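Local coordinates for protein putative TetR-family transcriptional regulator (Syntrophomonas wolfei subsp. wolfei, PDB 3LWJ) that probably binds DNA as a TetR-family transcriptional regulator, through the helix-turn-helix motif typical of the family, at the interface of chains A and B. Residues are numbered along the deposited sequence; one frame, centred on the assembly and turned at random. Chains: chain A/B, Putative TetR-family transcriptional regulator.

Contact 1: the interface of chains A and B. Residues chain A 89, 148, 193; chain B 197-198.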
# COMPACT_ATOMS: atom_id res chain seq x y z
N PHE A 89 12.46 -17.69 4.74
CA PHE A 89 11.17 -17.04 4.52
C PHE A 89 10.95 -15.93 5.52
O PHE A 89 10.59 -14.81 5.15
CB PHE A 89 10.04 -18.08 4.62
CG PHE A 89 8.70 -17.57 4.21
CD1 PHE A 89 8.45 -17.21 2.90
CD2 PHE A 89 7.68 -17.44 5.15
CE1 PHE A 89 7.23 -16.72 2.52
CE2 PHE A 89 6.43 -16.97 4.76
CZ PHE A 89 6.22 -16.61 3.44
N PHE A 148 6.86 -25.42 0.29
CA PHE A 148 5.65 -24.63 0.13
C PHE A 148 4.63 -25.33 -0.74
O PHE A 148 4.98 -25.99 -1.71
CB PHE A 148 5.95 -23.26 -0.51
CG PHE A 148 6.93 -22.38 0.25
CD1 PHE A 148 6.99 -22.37 1.63
CD2 PHE A 148 7.77 -21.53 -0.46
CE1 PHE A 148 7.90 -21.57 2.29
CE2 PHE A 148 8.65 -20.72 0.18
CZ PHE A 148 8.72 -20.72 1.56
N LEU A 193 1.25 -16.71 7.84
CA LEU A 193 1.07 -17.11 6.43
C LEU A 193 1.65 -18.49 6.15
O LEU A 193 1.05 -19.33 5.43
CB LEU A 193 1.70 -16.05 5.48
CG LEU A 193 1.87 -16.36 3.99
CD1 LEU A 193 0.52 -16.70 3.42
CD2 LEU A 193 2.58 -15.17 3.19
N LEU B 197 1.06 -21.63 3.88
CA LEU B 197 1.97 -21.76 2.77
C LEU B 197 2.80 -23.03 2.89
O LEU B 197 3.17 -23.64 1.88
CB LEU B 197 2.91 -20.54 2.71
CG LEU B 197 3.84 -20.45 1.50
CD1 LEU B 197 3.01 -20.44 0.22
CD2 LEU B 197 4.76 -19.22 1.57
N LEU B 198 3.13 -23.40 4.12
CA LEU B 198 3.98 -24.57 4.34
C LEU B 198 3.19 -25.81 4.00
O LEU B 198 1.99 -25.91 4.31
CB LEU B 198 4.50 -24.65 5.79
CG LEU B 198 5.53 -23.60 6.23
CD1 LEU B 198 5.80 -23.73 7.75
CD2 LEU B 198 6.85 -23.69 5.47
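B:Leu197 pushes its side chain between two rings of the partner chain, A:Phe148 and A:Phe89. Its CD2 methyl sits over the centre of one face of A:Phe148, a CH-pi contact 3.9 Å from the ring centroid. The same methyl meets the far corner of the other ring, A:Phe89 CZ lying 3.5 Å from B:Leu197 CD2. The leucine's CG lies opposite its own backbone N (chi1 -174°), which sends the branched end away from the amide that makes the polar contact. That amide N donates to the carbonyl O of A:Leu193 at 2.8 Å, in the carbonyl plane. B:Leu198 comes to the edge of A:Phe148, its CD2 lying in the ring plane 4.0 Å from CE1, and an antiparallel beta bridge between these two residues sets the backbones in register. Behind this first shell, A:Leu193 CD2 abuts the edge of the A:Phe89 ring. Replacing A:Phe148 by an alanine would probably open a gap beside B:Leu197 CD2 and take away the aromatic face over which that methyl lies. The contact places the tail that follows helix 179-195 of chain B against chain A: helix 85-102, the end of helix 179-195, and the loop joining helices 118-144 and 153-173.

Contact 2: the interface of chains A and B. Residues chain A 112, 169, 173-174; chain B 115, 117, 121.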
# COMPACT_ATOMS: atom_id res chain seq x y z
N ARG A 112 5.63 8.19 -0.11
CA ARG A 112 4.84 9.40 -0.29
C ARG A 112 4.37 9.63 -1.74
O ARG A 112 3.31 10.18 -1.94
CB ARG A 112 5.62 10.62 0.18
CG ARG A 112 5.80 10.70 1.69
CD ARG A 112 6.39 12.06 2.08
NE ARG A 112 6.39 12.23 3.53
CZ ARG A 112 5.30 12.54 4.24
NH1 ARG A 112 4.13 12.72 3.64
NH2 ARG A 112 5.39 12.66 5.57
N TYR A 169 5.10 2.60 5.34
CA TYR A 169 4.38 3.87 5.31
C TYR A 169 3.92 4.28 6.71
O TYR A 169 4.06 5.44 7.10
CB TYR A 169 3.22 3.77 4.32
CG TYR A 169 2.04 4.70 4.54
CD1 TYR A 169 2.00 5.97 4.00
CD2 TYR A 169 0.93 4.27 5.26
CE1 TYR A 169 0.88 6.80 4.19
CE2 TYR A 169 -0.20 5.08 5.43
CZ TYR A 169 -0.22 6.35 4.91
OH TYR A 169 -1.35 7.15 5.08
N VAL A 173 6.06 7.45 7.36
CA VAL A 173 5.20 8.58 7.04
C VAL A 173 4.22 8.92 8.18
O VAL A 173 4.23 10.06 8.65
CB VAL A 173 4.45 8.42 5.72
CG1 VAL A 173 3.44 9.55 5.54
CG2 VAL A 173 5.44 8.38 4.55
N LEU A 174 3.39 7.98 8.62
CA LEU A 174 2.43 8.26 9.70
C LEU A 174 3.07 8.43 11.07
O LEU A 174 2.50 9.11 11.94
CB LEU A 174 1.39 7.15 9.84
CG LEU A 174 0.46 6.90 8.67
CD1 LEU A 174 -0.69 6.05 9.18
CD2 LEU A 174 -0.06 8.22 8.14
N GLY B 115 -0.08 9.26 1.69
CA GLY B 115 1.28 9.82 1.89
C GLY B 115 1.53 11.22 1.38
O GLY B 115 2.67 11.69 1.38
N SER B 117 0.16 14.35 2.42
CA SER B 117 0.39 15.36 3.47
C SER B 117 -0.20 14.86 4.76
O SER B 117 -1.03 13.97 4.72
CB SER B 117 -0.28 16.69 3.12
OG SER B 117 -1.69 16.64 3.25
N ASP B 121 -3.31 12.28 5.24
CA ASP B 121 -2.96 11.01 5.90
C ASP B 121 -3.72 10.79 7.22
O ASP B 121 -4.16 9.67 7.49
CB ASP B 121 -1.46 10.88 6.06
CG ASP B 121 -0.77 10.48 4.76
OD1 ASP B 121 -1.27 9.55 4.07
OD2 ASP B 121 0.29 11.07 4.45
O HOH W 1 -3.09 7.11 6.89
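A:Tyr169 and B:Asp121 approach from opposite directions and meet at the phenol hydroxyl, whose OH donates to carboxylate oxygen OD1 at 2.6 Å. OD1 lies at the ring's edge, in the ring plane, whereas the hydroxyl reaches the carboxylate from above its plane; the two planes are 67° apart. OD1 also accepts the backbone N of B:Gly115, so two donors grip it, which should limit rotation of the carboxylate. Apolar groups pack the surroundings closely: A:Leu174 CD2 rests 3.7 Å from B:Asp121 CB, and A:Val173 CG1 lies 3.7 Å from the other carboxylate oxygen, OD2, crossing at about a right angle. The tyrosine's CG is swung roughly opposite its backbone N (chi1 155°), which carries the hydroxyl across to the aspartate. A:Arg112 NH1 hydrogen-bonds the backbone O of B:Gly115 at 2.9 Å but stays 4.3 Å from B:Asp121 OD2, too far for a salt bridge, though the opposite charges may still attract. The looser side is wet. Water 1 lies 2.5 Å from A:Tyr169 OH and also bonds the backbone O of B:Asp121, giving the hydroxyl a second link to the same residue. The patch ties the start of helix 118-144 in one subunit to the end of helix 153-173 in the other, and so is likely to steady the dimer.

Contact 3: the interface of chains A and B. Residues chain A 128-129, 132, 158, 161; chain B 166, 170, 185.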
# COMPACT_ATOMS: atom_id res chain seq x y z
N GLU A 128 8.94 -2.06 -8.11
CA GLU A 128 8.06 -3.08 -7.54
C GLU A 128 7.99 -4.38 -8.36
O GLU A 128 8.04 -5.46 -7.77
CB GLU A 128 6.67 -2.47 -7.28
CG GLU A 128 6.78 -1.51 -6.06
CD GLU A 128 5.51 -0.83 -5.62
OE1 GLU A 128 4.58 -0.68 -6.43
OE2 GLU A 128 5.48 -0.41 -4.45
N ASP A 129 7.94 -4.29 -9.69
CA ASP A 129 7.92 -5.49 -10.58
C ASP A 129 9.19 -6.30 -10.38
O ASP A 129 9.16 -7.55 -10.40
CB ASP A 129 7.79 -5.09 -12.07
CG ASP A 129 6.36 -4.74 -12.49
OD1 ASP A 129 5.40 -4.87 -11.67
OD2 ASP A 129 6.19 -4.32 -13.66
N LEU A 132 8.83 -8.02 -7.04
CA LEU A 132 7.82 -9.06 -7.21
C LEU A 132 8.33 -10.31 -7.95
O LEU A 132 8.05 -11.45 -7.51
CB LEU A 132 6.55 -8.53 -7.90
CG LEU A 132 5.72 -7.58 -7.02
CD1 LEU A 132 4.77 -6.72 -7.91
CD2 LEU A 132 4.94 -8.36 -5.95
N HIS A 158 2.77 -10.40 -4.20
CA HIS A 158 2.05 -9.16 -3.97
C HIS A 158 1.71 -8.95 -2.50
O HIS A 158 1.85 -7.84 -1.98
CB HIS A 158 0.77 -9.10 -4.83
CG HIS A 158 1.02 -8.74 -6.26
ND1 HIS A 158 1.30 -9.68 -7.23
CD2 HIS A 158 1.00 -7.54 -6.89
CE1 HIS A 158 1.42 -9.08 -8.40
NE2 HIS A 158 1.26 -7.78 -8.22
N LEU A 161 4.99 -7.85 -0.71
CA LEU A 161 5.26 -6.48 -1.06
C LEU A 161 4.28 -5.53 -0.40
O LEU A 161 4.69 -4.53 0.17
CB LEU A 161 5.27 -6.24 -2.58
CG LEU A 161 5.76 -4.84 -3.01
CD1 LEU A 161 7.04 -4.45 -2.33
CD2 LEU A 161 5.93 -4.75 -4.52
N PHE B 166 -3.18 -2.36 -2.14
CA PHE B 166 -2.18 -2.49 -3.21
C PHE B 166 -2.79 -3.01 -4.52
O PHE B 166 -2.50 -2.50 -5.57
CB PHE B 166 -1.06 -3.43 -2.82
CG PHE B 166 0.11 -3.45 -3.81
CD1 PHE B 166 0.60 -2.27 -4.34
CD2 PHE B 166 0.73 -4.63 -4.16
CE1 PHE B 166 1.68 -2.24 -5.21
CE2 PHE B 166 1.81 -4.63 -5.05
CZ PHE B 166 2.29 -3.42 -5.57
N LYS B 170 -3.25 -1.01 -8.19
CA LYS B 170 -2.81 -1.56 -9.48
C LYS B 170 -3.94 -1.64 -10.52
O LYS B 170 -3.67 -1.57 -11.73
CB LYS B 170 -2.15 -2.93 -9.32
CG LYS B 170 -0.83 -2.88 -8.56
CD LYS B 170 0.02 -4.22 -8.62
CE LYS B 170 0.46 -4.65 -10.03
NZ LYS B 170 1.78 -5.39 -10.07
N MSE B 185 -6.64 -12.28 -7.45
CA MSE B 185 -5.42 -12.19 -6.65
C MSE B 185 -5.75 -12.16 -5.18
O MSE B 185 -5.13 -12.87 -4.37
CB MSE B 185 -4.67 -10.90 -7.00
CG MSE B 185 -3.41 -10.62 -6.14
SE MSE B 185 -2.66 -8.93 -6.64
CE MSE B 185 -2.07 -9.46 -8.39
O HOH W 2 3.71 -3.78 -9.62
O HOH W 3 2.74 -5.47 -12.45
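A:His158 offers both its edge and one face to chain B, and its side chain can be followed outward. CB lies 3.9 Å from SE of B:Met185, a selenomethionine, and CG is also close to the selenium. At ND1 and CE1 the neighbour becomes the CE methyl of B:Met185, which sits over the ring centre 3.5 Å from the centroid; A:Leu132 CD2 backs the opposite face, so the imidazole is held flat between two methyls. CD2 meets the rim of B:Phe166, with CE2 3.5 Å away. At the tip, NE2 accepts a hydrogen bond from B:Lys170 NZ at 3.1 Å, the amine lying almost in the ring plane. This would probably favour a neutral ring with its proton on ND1. The lysine bends at chi3 (61°), bringing NZ round to the histidine, and it also forms a long salt bridge, 4.0 Å from NZ to A:Asp129 OD1. A leucine in place of A:His158 would probably leave B:Lys170 NZ without its ring-nitrogen acceptor and take the flat face from under B:Met185 CE. Waters 2 and 3 fill in the lysine's link to the aspartate, each 2.6 Å from B:Lys170 NZ and each also bonded to A:Asp129 OD1.

Contact 4: the interface of chains A and B. Residues chain A 114-115, 121, 128; chain B 112, 169, 173-174.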
# COMPACT_ATOMS: atom_id res chain seq x y z
N ALA A 114 3.75 7.39 -4.30
CA ALA A 114 2.90 6.37 -4.94
C ALA A 114 1.53 6.92 -5.30
O ALA A 114 0.91 7.56 -4.47
CB ALA A 114 2.76 5.16 -4.03
N GLY A 115 1.08 6.68 -6.55
CA GLY A 115 -0.21 7.19 -7.07
C GLY A 115 -0.28 8.66 -7.43
O GLY A 115 -1.36 9.18 -7.73
N ASP A 121 4.51 6.83 -11.05
CA ASP A 121 4.00 5.46 -10.91
C ASP A 121 4.68 4.46 -11.86
O ASP A 121 4.97 3.33 -11.45
CB ASP A 121 2.48 5.43 -11.03
CG ASP A 121 1.80 5.90 -9.75
OD1 ASP A 121 2.22 5.46 -8.64
OD2 ASP A 121 0.83 6.68 -9.85
N GLU A 128 8.94 -2.06 -8.11
CA GLU A 128 8.06 -3.08 -7.54
C GLU A 128 7.99 -4.38 -8.36
O GLU A 128 8.04 -5.46 -7.77
CB GLU A 128 6.67 -2.47 -7.28
CG GLU A 128 6.78 -1.51 -6.06
CD GLU A 128 5.51 -0.83 -5.62
OE1 GLU A 128 4.58 -0.68 -6.43
OE2 GLU A 128 5.48 -0.41 -4.45
N ARG B 112 -4.65 7.45 -4.65
CA ARG B 112 -3.71 8.46 -5.15
C ARG B 112 -3.18 9.40 -4.05
O ARG B 112 -2.05 9.85 -4.16
CB ARG B 112 -4.36 9.30 -6.24
CG ARG B 112 -4.59 8.54 -7.54
CD ARG B 112 -5.04 9.52 -8.64
NE ARG B 112 -5.06 8.85 -9.95
CZ ARG B 112 -3.98 8.59 -10.67
NH1 ARG B 112 -2.77 8.93 -10.23
NH2 ARG B 112 -4.09 7.96 -11.84
N TYR B 169 -4.96 -0.23 -6.06
CA TYR B 169 -4.09 0.74 -6.71
C TYR B 169 -3.63 0.25 -8.09
O TYR B 169 -3.66 1.00 -9.06
CB TYR B 169 -2.91 1.08 -5.80
CG TYR B 169 -1.64 1.59 -6.46
CD1 TYR B 169 -1.44 2.93 -6.71
CD2 TYR B 169 -0.61 0.71 -6.77
CE1 TYR B 169 -0.24 3.38 -7.29
CE2 TYR B 169 0.60 1.15 -7.33
CZ TYR B 169 0.77 2.49 -7.60
OH TYR B 169 1.98 2.92 -8.14
N VAL B 173 -5.42 2.75 -10.46
CA VAL B 173 -4.42 3.76 -10.79
C VAL B 173 -3.45 3.30 -11.90
O VAL B 173 -3.34 3.97 -12.92
CB VAL B 173 -3.65 4.27 -9.59
CG1 VAL B 173 -2.51 5.19 -10.02
CG2 VAL B 173 -4.60 5.00 -8.62
N LEU B 174 -2.75 2.18 -11.71
CA LEU B 174 -1.81 1.70 -12.73
C LEU B 174 -2.47 1.16 -13.99
O LEU B 174 -1.86 1.17 -15.06
CB LEU B 174 -0.90 0.60 -12.19
CG LEU B 174 0.04 0.93 -11.05
CD1 LEU B 174 1.06 -0.19 -10.96
CD2 LEU B 174 0.71 2.25 -11.32
O HOH W 4 3.64 1.68 -9.57
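The short turn joining helices 104-113 and 118-144 of chain A is gripped here by chain B. The carbonyl O of A:Gly115, in that turn, accepts a hydrogen bond from B:Arg112 NH1 at 2.9 Å. The bond is bent: the donor stands well above the carbonyl plane, the C=O...N angle is 127°, and the oxygen is tilted out of the guanidinium plane. The arginine runs extended from CG to NE, and its aliphatic stem passes the same oxygen, with CG 3.3 Å from A:Gly115 O. B:Val173 CG1 lies against one guanidinium face, 3.4 Å above its plane, which limits how the group can turn. A:Gly115 itself has a positive phi (75°), a conformation easy for glycine, and its N donates to the syn lone pair of A:Asp121 OD1 at 2.7 Å. This internal bond braces the turn and positions OD1 for the hydroxyl of B:Tyr169. The tyrosine's ring edge also touches the turn, CE1 lying 3.8 Å from A:Gly115 CA. Water 4 joins B:Tyr169 OH to A:Asp121 O at the side. Farther along the helix, A:Glu128 gives a looser flank. The site therefore lies where the start of helix 118-144 in chain A meets the end of helix 153-173 in chain B.

Contact 2 and contact 4 are two-fold twins with the same core residues and the chains exchanged, and their C-alpha centres lie about 14 Å apart on either side of the two-fold axis. Contact 3 is about 11 Å from contact 4, with which it shares A:Glu128, and about 19 Å from contact 2. Contact 1 lies at the far end, about 18 Å from contact 3 and 31 Å from contact 2. Helices 118-144 and 153-173 run through contacts 2, 3 and 4, while helix 179-195 joins contact 3 to contact 1, making one continuous interface consistent with the dimers usual in this family.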